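Local coordinates for protein beta-lactamase/D-alanine Carboxypeptidase (Yersinia pestis, PDB 3RJU) that probably hydrolyses beta-lactams or removes terminal D-alanine from cell-wall peptides, as a serine enzyme of the beta-lactamase and penicillin-binding protein family, at residues 8-11 with 12-16; 106-109 with 110-113; 198-202 with 203-207. One frame throughout, in Å; residues are numbered along the deposited sequence.

How the interactions relate
The three contacts are local and follow one another along the chain, well separated in space. Interaction 1 lies on helix 6-20, interaction 2 on the short helix 108-113, and interaction 3 at the start of helix 202-205. Centres of interactions 1 and 2 are 38 Å apart, on opposite sides of the chain's centre; interaction 3 is 31 Å from the first and 32 Å from the second, again centre to centre. Helix 6-20 packs beside the large antiparallel sheet, whereas helix 108-113 is buried against helices 64-77 and 162-175, and 202-205 stands at the surface. Together they sample a structure consistent with the sheet-and-helix framework of the beta-lactamase family.

Interaction 1 (8-11 with 12-16); sequences QIVD and QYAEH
V10 O carries the two firmer backbone bonds between 8-11 and 12-16, receiving Y13 N at 3.0 Å and A14 N at 2.9 Å. The two donors come from different directions: A14 N lies nearly in line with the carbonyl, whereas Y13 N stands well above its plane (54° out of it). Q12 N is held less firmly, divided between weak bonds to Q8 O and I9 O. At the next two residues, E15 and H16, the helix is kinked, and water takes the place of direct bonds. Water 1 donates to D11 O and accepts from E15 N at 2.9 Å; water 2 likewise links D11 O to H16 N, so solvent bridges the polar side of the kink.

This is part of helix 6-20, an N-terminal helix that lies beside strands 25-32 and 35-42 of the main antiparallel sheet and next to the C-terminal helix 336-349. V10 and A14, one turn apart, supply its sheet-facing apolar ridge: V10 CG1 comes to 4.3 Å from A14 CB, and both side chains touch L28 and R39.

Among the remaining side chains, Q12 runs back along the preceding turn. Its chi1 of -67° sets CG beside the backbone N, 3.3 Å from Q8 O, and the extended chain then slants the amide past I9. The Y13 ring presents an edge to I9 O, with CD2 3.5 Å away, while I9 and Y13 both touch helix 336-349. D11 OD1 forms a salt bridge with R39 NE of strand 35-42.

Interaction 2 (106-109 with 110-113); sequences IRLL and HLAS
H110 lies alongside R107, with its ring edge toward R107 N, in the first turn of helix 108-113, a short buried helix for which R107 is the N-cap residue. With its CG beside the backbone N, the imidazole reaches the start of the helix and accepts R107 N at ND1, 3.0 Å away. The bond is nearly straight at 159°, and the donor lies only 8° out of the ring plane, so an N-H just before the helix is met by a ring nitrogen edge-on; ND1 is accordingly the unprotonated nitrogen here. R107 runs alongside in the same direction: its CB sits 3.5 Å from H110 ND1, and the guanidinium plane is turned 58° from that of the ring. At the far end of the arginine, NH1 is hydrogen-bonded to T84 O. The R107 carbonyl looks into the helix and takes L111 N, together with a weaker bond from H110 N.

L111 presents its two methyl branches to different neighbours. CD2 packs 3.7 Å from I106 CG2, the two side chains crossing at about a right angle, while CD1 comes to 4.1 Å from L108 CD2. L108 and L111 both rest on L167 of helix 162-175, and L108 and A112 touch M72 of helix 64-77, which has the residues of a putative SxxK motif at its start, so this hydrophobic side joins 108-113 to the helical part of the fold.

The L109 side chain touches Y262 of strand 261-264 and L285, but its carbonyl serves the end of the turn. L109 O accepts both S113 N and S113 OG, from opposite faces of its plane, with OG at 2.7 Å from that oxygen.

Interaction 3 (198-202 with 203-207); sequences LTPTA and EQCKR
The chain runs extended through P200 and T201 and then turns into the short helix 202-205, where C205 N bonds T201 O at 2.8 Å and K206 N bonds A202 O. T201 is the N-cap, and with Q204 it forms a capping box. The T201 hydroxyl sits between the backbone N and the carbonyl carbon (chi1 63°), where OG1 accepts Q204 N at 3.1 Å. In return, Q204 reaches back across the threonine with its chain extended beyond CG, and OE1 accepts T201 N at 2.8 Å. That bond is close to straight (163°) and lies in the amide plane, on a lone pair. Water 3 also donates to OE1 and links it to T199 O, while Q204 NE2 is bound by N195 OD1, which fixes both ends of the amide.

P200 packs beside C205: P200 CG lies 3.7 Å from C205 SG, and the same sulfur is bonded to C217 in a disulfide.

Within 203-207, R207 meets E203 side-on with two nitrogens, one to each carboxylate oxygen. R207 NH2 reaches E203 OE1 at 2.8 Å on its syn side, and NE approaches E203 OE2 from above the carboxylate plane. E203 OE1 is tied through water 4 to T201 OG1 as well, joining the salt bridge to the cap.

Reciprocal bonding of this kind satisfies two N-H groups at the helix start, the disulfide adds a covalent tie to C217, and the two-nitrogen grip of R207 would probably balance the charge of E203.

Interaction 1 (8-11 with 12-16)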
ATOM      1  N   GLN A   8     -12.688 -17.511  17.121  0.74 12.76           N
ATOM      2  CA  GLN A   8     -12.753 -18.866  16.578  0.74 10.91           C
ATOM      3  C   GLN A   8     -12.749 -18.894  15.031  0.74 10.46           C
ATOM      4  O   GLN A   8     -12.153 -19.793  14.413  0.74 10.22           O
ATOM      5  CB  GLN A   8     -13.957 -19.635  17.154  0.74 11.84           C
ATOM      6  CG  GLN A   8     -13.841 -20.019  18.645  0.74 12.43           C
ATOM      7  CD  GLN A   8     -14.116 -18.858  19.606  0.74 14.31           C
ATOM      8  OE1 GLN A   8     -14.511 -17.767  19.185  0.74 13.78           O
ATOM      9  NE2 GLN A   8     -13.931 -19.102  20.902  0.74 15.96           N
ATOM     10  N   ILE A   9     -13.402 -17.921  14.397  1.00 12.02           N
ATOM     11  CA  ILE A   9     -13.368 -17.849  12.944  1.00 10.52           C
ATOM     12  C   ILE A   9     -11.945 -17.533  12.468  1.00 10.65           C
ATOM     13  O   ILE A   9     -11.428 -18.160  11.525  1.00 11.15           O
ATOM     14  CB  ILE A   9     -14.380 -16.816  12.418  1.00  9.73           C
ATOM     15  CG1 ILE A   9     -15.818 -17.293  12.682  1.00 10.45           C
ATOM     16  CG2 ILE A   9     -14.149 -16.549  10.912  1.00  9.92           C
ATOM     17  CD1 ILE A   9     -16.895 -16.206  12.484  1.00 11.29           C
ATOM     18  N   VAL A  10     -11.289 -16.585  13.128  1.00  9.89           N
ATOM     19  CA  VAL A  10      -9.910 -16.285  12.771  1.00  9.74           C
ATOM     20  C   VAL A  10      -9.044 -17.543  12.885  1.00  9.48           C
ATOM     21  O   VAL A  10      -8.219 -17.824  12.006  1.00  9.41           O
ATOM     22  CB  VAL A  10      -9.335 -15.124  13.612  1.00  9.20           C
ATOM     23  CG1 VAL A  10      -7.834 -14.953  13.355  1.00  9.94           C
ATOM     24  CG2 VAL A  10     -10.076 -13.814  13.284  1.00  9.30           C
ATOM     25  N   ASP A  11      -9.253 -18.300  13.960  1.00 10.92           N
ATOM     26  CA  ASP A  11      -8.497 -19.535  14.168  1.00 12.08           C
ATOM     27  C   ASP A  11      -8.755 -20.621  13.125  1.00 12.50           C
ATOM     28  O   ASP A  11      -7.940 -21.521  12.961  1.00 13.13           O
ATOM     29  CB  ASP A  11      -8.780 -20.106  15.554  1.00 14.62           C
ATOM     30  CG  ASP A  11      -8.157 -19.287  16.654  1.00 21.29           C
ATOM     31  OD1 ASP A  11      -7.208 -18.517  16.372  1.00 23.95           O
ATOM     32  OD2 ASP A  11      -8.616 -19.430  17.805  1.00 25.38           O
ATOM     33  N   GLN A  12      -9.900 -20.567  12.456  1.00 11.35           N
ATOM     34  CA  GLN A  12     -10.165 -21.485  11.351  1.00 13.45           C
ATOM     35  C   GLN A  12      -9.215 -21.263  10.169  1.00 13.93           C
ATOM     36  O   GLN A  12      -9.010 -22.171   9.360  1.00 16.52           O
ATOM     37  CB  GLN A  12     -11.611 -21.345  10.867  1.00 13.41           C
ATOM     38  CG  GLN A  12     -12.672 -21.790  11.850  1.00 15.31           C
ATOM     39  CD  GLN A  12     -14.058 -21.343  11.389  1.00 19.94           C
ATOM     40  OE1 GLN A  12     -14.242 -20.975  10.229  1.00 22.51           O
ATOM     41  NE2 GLN A  12     -15.019 -21.348  12.293  1.00 20.61           N
ATOM     42  N   TYR A  13      -8.637 -20.062  10.074  1.00 10.59           N
ATOM     43  CA  TYR A  13      -7.854 -19.665   8.903  1.00  9.87           C
ATOM     44  C   TYR A  13      -6.402 -19.342   9.164  1.00 10.19           C
ATOM     45  O   TYR A  13      -5.567 -19.541   8.285  1.00 11.38           O
ATOM     46  CB  TYR A  13      -8.497 -18.448   8.201  1.00 10.26           C
ATOM     47  CG  TYR A  13      -9.766 -18.848   7.489  1.00 12.43           C
ATOM     48  CD1 TYR A  13      -9.727 -19.304   6.184  1.00 13.89           C
ATOM     49  CD2 TYR A  13     -10.998 -18.831   8.151  1.00 12.42           C
ATOM     50  CE1 TYR A  13     -10.859 -19.709   5.534  1.00 15.64           C
ATOM     51  CE2 TYR A  13     -12.165 -19.236   7.493  1.00 14.70           C
ATOM     52  CZ  TYR A  13     -12.075 -19.671   6.182  1.00 16.97           C
ATOM     53  OH  TYR A  13     -13.203 -20.090   5.525  1.00 19.85           O
ATOM     54  N   ALA A  14      -6.103 -18.801  10.340  1.00 10.21           N
ATOM     55  CA  ALA A  14      -4.797 -18.158  10.546  1.00 10.68           C
ATOM     56  C   ALA A  14      -3.620 -19.115  10.337  1.00 10.06           C
ATOM     57  O   ALA A  14      -2.674 -18.813   9.602  1.00  9.96           O
ATOM     58  CB  ALA A  14      -4.717 -17.508  11.929  1.00 11.67           C
ATOM     59  N   GLU A  15      -3.668 -20.271  10.990  1.00 10.97           N
ATOM     60  CA  GLU A  15      -2.566 -21.207  10.859  1.00 14.21           C
ATOM     61  C   GLU A  15      -2.464 -21.749   9.427  1.00 12.40           C
ATOM     62  O   GLU A  15      -1.363 -21.989   8.917  1.00 13.10           O
ATOM     63  CB  GLU A  15      -2.670 -22.341  11.883  1.00 18.65           C
ATOM     64  CG  GLU A  15      -1.311 -22.960  12.162  1.00 26.59           C
ATOM     65  CD  GLU A  15      -1.336 -23.954  13.299  1.00 32.44           C
ATOM     66  OE1 GLU A  15      -0.365 -23.968  14.088  1.00 34.68           O
ATOM     67  OE2 GLU A  15      -2.318 -24.722  13.396  1.00 34.68           O
ATOM     68  N   HIS A  16      -3.601 -21.917   8.757  1.00 12.82           N
ATOM     69  CA  HIS A  16      -3.566 -22.352   7.358  1.00 14.28           C
ATOM     70  C   HIS A  16      -2.862 -21.339   6.463  1.00 13.15           C
ATOM     71  O   HIS A  16      -2.087 -21.725   5.587  1.00 13.39           O
ATOM     72  CB  HIS A  16      -4.972 -22.617   6.818  1.00 17.50           C
ATOM     73  CG  HIS A  16      -5.598 -23.859   7.360  1.00 22.56           C
ATOM     74  ND1 HIS A  16      -4.881 -25.010   7.592  1.00 26.26           N
ATOM     75  CD2 HIS A  16      -6.873 -24.127   7.717  1.00 25.19           C
ATOM     76  CE1 HIS A  16      -5.690 -25.937   8.076  1.00 26.83           C
ATOM     77  NE2 HIS A  16      -6.906 -25.429   8.153  1.00 27.19           N
TER
HETATM   78  O   HOH W   1      -5.284 -21.034  13.319  1.00 16.30           O
HETATM   79  O   HOH W   2      -6.115 -22.235  10.399  1.00 19.40           O

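Interaction 2 (106-109 with 110-113)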
ATOM      1  N   ILE A 106      -0.690  14.440 -17.853  1.00  9.95           N
ATOM      2  CA  ILE A 106      -0.805  13.537 -16.724  1.00 10.10           C
ATOM      3  C   ILE A 106      -1.231  14.341 -15.501  1.00  9.43           C
ATOM      4  O   ILE A 106      -0.596  15.337 -15.177  1.00 10.30           O
ATOM      5  CB  ILE A 106       0.541  12.858 -16.444  1.00  9.26           C
ATOM      6  CG1 ILE A 106       0.881  11.902 -17.588  1.00 10.47           C
ATOM      7  CG2 ILE A 106       0.530  12.109 -15.108  1.00  9.82           C
ATOM      8  CD1 ILE A 106       2.327  11.469 -17.615  1.00 12.29           C
ATOM      9  N   ARG A 107      -2.299  13.910 -14.826  1.00 10.82           N
ATOM     10  CA  ARG A 107      -2.785  14.578 -13.625  1.00  9.81           C
ATOM     11  C   ARG A 107      -2.544  13.719 -12.382  1.00  8.76           C
ATOM     12  O   ARG A 107      -2.252  12.519 -12.497  1.00  8.74           O
ATOM     13  CB  ARG A 107      -4.271  14.911 -13.764  1.00  9.83           C
ATOM     14  CG  ARG A 107      -4.552  15.740 -14.997  1.00  9.70           C
ATOM     15  CD  ARG A 107      -6.050  15.886 -15.242  1.00 12.10           C
ATOM     16  NE  ARG A 107      -6.297  16.584 -16.503  1.00 13.74           N
ATOM     17  CZ  ARG A 107      -6.412  17.908 -16.636  1.00 15.30           C
ATOM     18  NH1 ARG A 107      -6.332  18.699 -15.570  1.00 16.17           N
ATOM     19  NH2 ARG A 107      -6.626  18.441 -17.841  1.00 18.73           N
ATOM     20  N   LEU A 108      -2.654  14.315 -11.201  1.00  9.19           N
ATOM     21  CA  LEU A 108      -2.365  13.558  -9.978  1.00  9.32           C
ATOM     22  C   LEU A 108      -3.246  12.307  -9.874  1.00  9.65           C
ATOM     23  O   LEU A 108      -2.757  11.238  -9.524  1.00  9.41           O
ATOM     24  CB  LEU A 108      -2.480  14.415  -8.713  1.00  8.49           C
ATOM     25  CG  LEU A 108      -1.602  15.675  -8.673  1.00  9.42           C
ATOM     26  CD1 LEU A 108      -1.755  16.371  -7.329  1.00 10.99           C
ATOM     27  CD2 LEU A 108      -0.125  15.391  -8.991  1.00 10.97           C
ATOM     28  N   LEU A 109      -4.520  12.443 -10.235  1.00  8.91           N
ATOM     29  CA  LEU A 109      -5.458  11.323 -10.273  1.00  8.81           C
ATOM     30  C   LEU A 109      -4.934  10.147 -11.099  1.00  8.70           C
ATOM     31  O   LEU A 109      -5.139   8.973 -10.740  1.00  9.23           O
ATOM     32  CB  LEU A 109      -6.815  11.799 -10.816  1.00 11.55           C
ATOM     33  CG  LEU A 109      -7.835  10.702 -11.088  1.00 14.90           C
ATOM     34  CD1 LEU A 109      -8.178   9.980  -9.770  1.00 16.48           C
ATOM     35  CD2 LEU A 109      -9.090  11.285 -11.727  1.00 16.13           C
ATOM     36  N   HIS A 110      -4.285  10.454 -12.220  1.00  8.19           N
ATOM     37  CA  HIS A 110      -3.758   9.401 -13.088  1.00  7.26           C
ATOM     38  C   HIS A 110      -2.611   8.666 -12.401  1.00  9.07           C
ATOM     39  O   HIS A 110      -2.490   7.448 -12.519  1.00  8.84           O
ATOM     40  CB  HIS A 110      -3.295   9.953 -14.442  1.00  7.81           C
ATOM     41  CG  HIS A 110      -4.387  10.604 -15.230  1.00  8.09           C
ATOM     42  ND1 HIS A 110      -4.323  11.919 -15.648  1.00  9.27           N
ATOM     43  CD2 HIS A 110      -5.574  10.120 -15.673  1.00  8.67           C
ATOM     44  CE1 HIS A 110      -5.423  12.214 -16.326  1.00  9.87           C
ATOM     45  NE2 HIS A 110      -6.206  11.145 -16.341  1.00  9.47           N
ATOM     46  N   LEU A 111      -1.747   9.406 -11.713  1.00  8.36           N
ATOM     47  CA  LEU A 111      -0.655   8.755 -10.994  1.00  7.63           C
ATOM     48  C   LEU A 111      -1.235   7.820  -9.935  1.00  6.97           C
ATOM     49  O   LEU A 111      -0.740   6.704  -9.747  1.00  9.33           O
ATOM     50  CB  LEU A 111       0.248   9.798 -10.324  1.00  8.14           C
ATOM     51  CG  LEU A 111       0.867  10.848 -11.255  1.00  7.29           C
ATOM     52  CD1 LEU A 111       1.562  11.913 -10.395  1.00  7.54           C
ATOM     53  CD2 LEU A 111       1.841  10.220 -12.234  1.00  8.16           C
ATOM     54  N   ALA A 112      -2.269   8.273  -9.225  1.00  7.20           N
ATOM     55  CA  ALA A 112      -2.815   7.490  -8.109  1.00  9.00           C
ATOM     56  C   ALA A 112      -3.590   6.246  -8.543  1.00  7.07           C
ATOM     57  O   ALA A 112      -3.693   5.263  -7.799  1.00  7.92           O
ATOM     58  CB  ALA A 112      -3.699   8.373  -7.212  1.00  9.27           C
ATOM     59  N   SER A 113      -4.166   6.303  -9.738  1.00  6.84           N
ATOM     60  CA  SER A 113      -4.990   5.215 -10.264  1.00  7.19           C
ATOM     61  C   SER A 113      -4.268   4.333 -11.318  1.00  7.95           C
ATOM     62  O   SER A 113      -4.894   3.474 -11.946  1.00  8.60           O
ATOM     63  CB  SER A 113      -6.275   5.776 -10.886  1.00  8.94           C
ATOM     64  OG  SER A 113      -5.974   6.669 -11.963  1.00  9.78           O
TER

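Interaction 3 (198-202 with 203-207)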
ATOM      1  N   LEU A 198      10.185   6.083   6.993  1.00 10.65           N
ATOM      2  CA  LEU A 198      11.044   5.838   5.842  1.00 11.49           C
ATOM      3  C   LEU A 198      12.504   5.915   6.260  1.00 12.73           C
ATOM      4  O   LEU A 198      13.408   5.664   5.462  1.00 13.65           O
ATOM      5  CB  LEU A 198      10.790   6.883   4.754  1.00 11.78           C
ATOM      6  CG  LEU A 198       9.407   6.844   4.110  1.00 10.39           C
ATOM      7  CD1 LEU A 198       9.050   8.195   3.476  1.00 11.59           C
ATOM      8  CD2 LEU A 198       9.308   5.697   3.102  1.00 10.68           C
ATOM      9  N   THR A 199      12.733   6.259   7.519  1.00 13.72           N
ATOM     10  CA  THR A 199      14.085   6.468   8.009  1.00 15.20           C
ATOM     11  C   THR A 199      14.268   5.796   9.379  1.00 14.55           C
ATOM     12  O   THR A 199      14.401   6.469  10.406  1.00 14.55           O
ATOM     13  CB  THR A 199      14.391   7.984   8.120  1.00 17.18           C
ATOM     14  OG1 THR A 199      13.424   8.604   8.976  1.00 18.91           O
ATOM     15  CG2 THR A 199      14.300   8.655   6.740  1.00 16.27           C
ATOM     16  N   PRO A 200      14.269   4.458   9.398  1.00 13.88           N
ATOM     17  CA  PRO A 200      14.359   3.760  10.685  1.00 14.02           C
ATOM     18  C   PRO A 200      15.677   3.988  11.418  1.00 15.09           C
ATOM     19  O   PRO A 200      16.740   4.159  10.806  1.00 16.37           O
ATOM     20  CB  PRO A 200      14.203   2.285  10.299  1.00 14.59           C
ATOM     21  CG  PRO A 200      14.653   2.225   8.869  1.00 14.48           C
ATOM     22  CD  PRO A 200      14.208   3.527   8.258  1.00 14.25           C
ATOM     23  N   THR A 201      15.593   3.989  12.740  1.00 15.01           N
ATOM     24  CA  THR A 201      16.784   4.039  13.575  1.00 15.90           C
ATOM     25  C   THR A 201      17.403   2.651  13.698  1.00 16.10           C
ATOM     26  O   THR A 201      16.817   1.653  13.264  1.00 15.61           O
ATOM     27  CB  THR A 201      16.428   4.488  14.984  1.00 16.47           C
ATOM     28  OG1 THR A 201      15.544   3.519  15.567  1.00 16.91           O
ATOM     29  CG2 THR A 201      15.748   5.856  14.956  1.00 16.02           C
ATOM     30  N   ALA A 202      18.576   2.580  14.319  1.00 16.86           N
ATOM     31  CA  ALA A 202      19.195   1.285  14.597  1.00 16.86           C
ATOM     32  C   ALA A 202      18.300   0.422  15.487  1.00 17.14           C
ATOM     33  O   ALA A 202      18.186  -0.792  15.275  1.00 18.01           O
ATOM     34  CB  ALA A 202      20.570   1.477  15.257  1.00 17.54           C
ATOM     35  N   GLU A 203      17.677   1.046  16.482  1.00 17.08           N
ATOM     36  CA  GLU A 203      16.795   0.333  17.412  1.00 17.54           C
ATOM     37  C   GLU A 203      15.587  -0.237  16.664  1.00 16.87           C
ATOM     38  O   GLU A 203      15.092  -1.322  17.001  1.00 18.28           O
ATOM     39  CB  GLU A 203      16.349   1.257  18.552  1.00 18.82           C
ATOM     40  CG  GLU A 203      15.565   0.567  19.664  1.00 20.26           C
ATOM     41  CD  GLU A 203      14.110   0.338  19.305  1.00 21.40           C
ATOM     42  OE1 GLU A 203      13.569   1.124  18.485  1.00 20.91           O
ATOM     43  OE2 GLU A 203      13.510  -0.626  19.846  1.00 21.57           O
ATOM     44  N   GLN A 204      15.108   0.477  15.648  1.00 14.49           N
ATOM     45  CA  GLN A 204      14.014  -0.044  14.843  1.00 13.40           C
ATOM     46  C   GLN A 204      14.499  -1.159  13.931  1.00 14.45           C
ATOM     47  O   GLN A 204      13.876  -2.222  13.851  1.00 13.15           O
ATOM     48  CB  GLN A 204      13.356   1.096  14.040  1.00 13.14           C
ATOM     49  CG  GLN A 204      12.574   2.028  14.955  1.00 13.24           C
ATOM     50  CD  GLN A 204      12.131   3.317  14.279  1.00 13.71           C
ATOM     51  OE1 GLN A 204      12.861   3.900  13.471  1.00 13.65           O
ATOM     52  NE2 GLN A 204      10.925   3.764  14.605  1.00 14.74           N
ATOM     53  N   CYS A 205      15.624  -0.931  13.267  1.00 15.04           N
ATOM     54  CA  CYS A 205      16.179  -1.936  12.365  1.00 16.02           C
ATOM     55  C   CYS A 205      16.430  -3.312  13.002  1.00 14.12           C
ATOM     56  O   CYS A 205      16.228  -4.350  12.353  1.00 14.47           O
ATOM     57  CB  CYS A 205      17.439  -1.413  11.686  1.00 17.70           C
ATOM     58  SG  CYS A 205      17.065  -0.199  10.362  1.00 19.06           S
ATOM     59  N   LYS A 206      16.849  -3.333  14.262  1.00 15.73           N
ATOM     60  CA  LYS A 206      17.112  -4.610  14.924  1.00 17.80           C
ATOM     61  C   LYS A 206      15.836  -5.440  15.046  1.00 16.62           C
ATOM     62  O   LYS A 206      15.905  -6.656  15.226  1.00 19.03           O
ATOM     63  CB  LYS A 206      17.742  -4.411  16.313  1.00 21.25           C
ATOM     64  CG  LYS A 206      16.760  -3.883  17.321  1.00 25.03           C
ATOM     65  CD  LYS A 206      17.307  -3.832  18.742  1.00 26.83           C
ATOM     66  CE  LYS A 206      16.240  -3.262  19.666  1.00 27.17           C
ATOM     67  NZ  LYS A 206      16.797  -2.908  21.009  1.00 27.70           N
ATOM     68  N   ARG A 207      14.679  -4.781  14.941  1.00 14.64           N
ATOM     69  CA  ARG A 207      13.383  -5.459  15.037  1.00 13.61           C
ATOM     70  C   ARG A 207      12.812  -5.864  13.684  1.00 12.48           C
ATOM     71  O   ARG A 207      11.747  -6.478  13.624  1.00 13.17           O
ATOM     72  CB  ARG A 207      12.366  -4.589  15.797  1.00 14.17           C
ATOM     73  CG  ARG A 207      12.742  -4.355  17.259  1.00 14.89           C
ATOM     74  CD  ARG A 207      11.661  -3.545  17.984  1.00 15.97           C
ATOM     75  NE  ARG A 207      11.858  -2.095  17.883  1.00 16.81           N
ATOM     76  CZ  ARG A 207      10.969  -1.233  17.401  1.00 17.02           C
ATOM     77  NH1 ARG A 207       9.799  -1.653  16.933  1.00 17.83           N
ATOM     78  NH2 ARG A 207      11.249   0.067  17.402  1.00 16.59           N
TER
HETATM   79  O   HOH W   3      12.744   6.591  12.958  1.00 22.56           O
HETATM   80  O   HOH W   4      14.173   4.002  17.825  1.00 28.67           O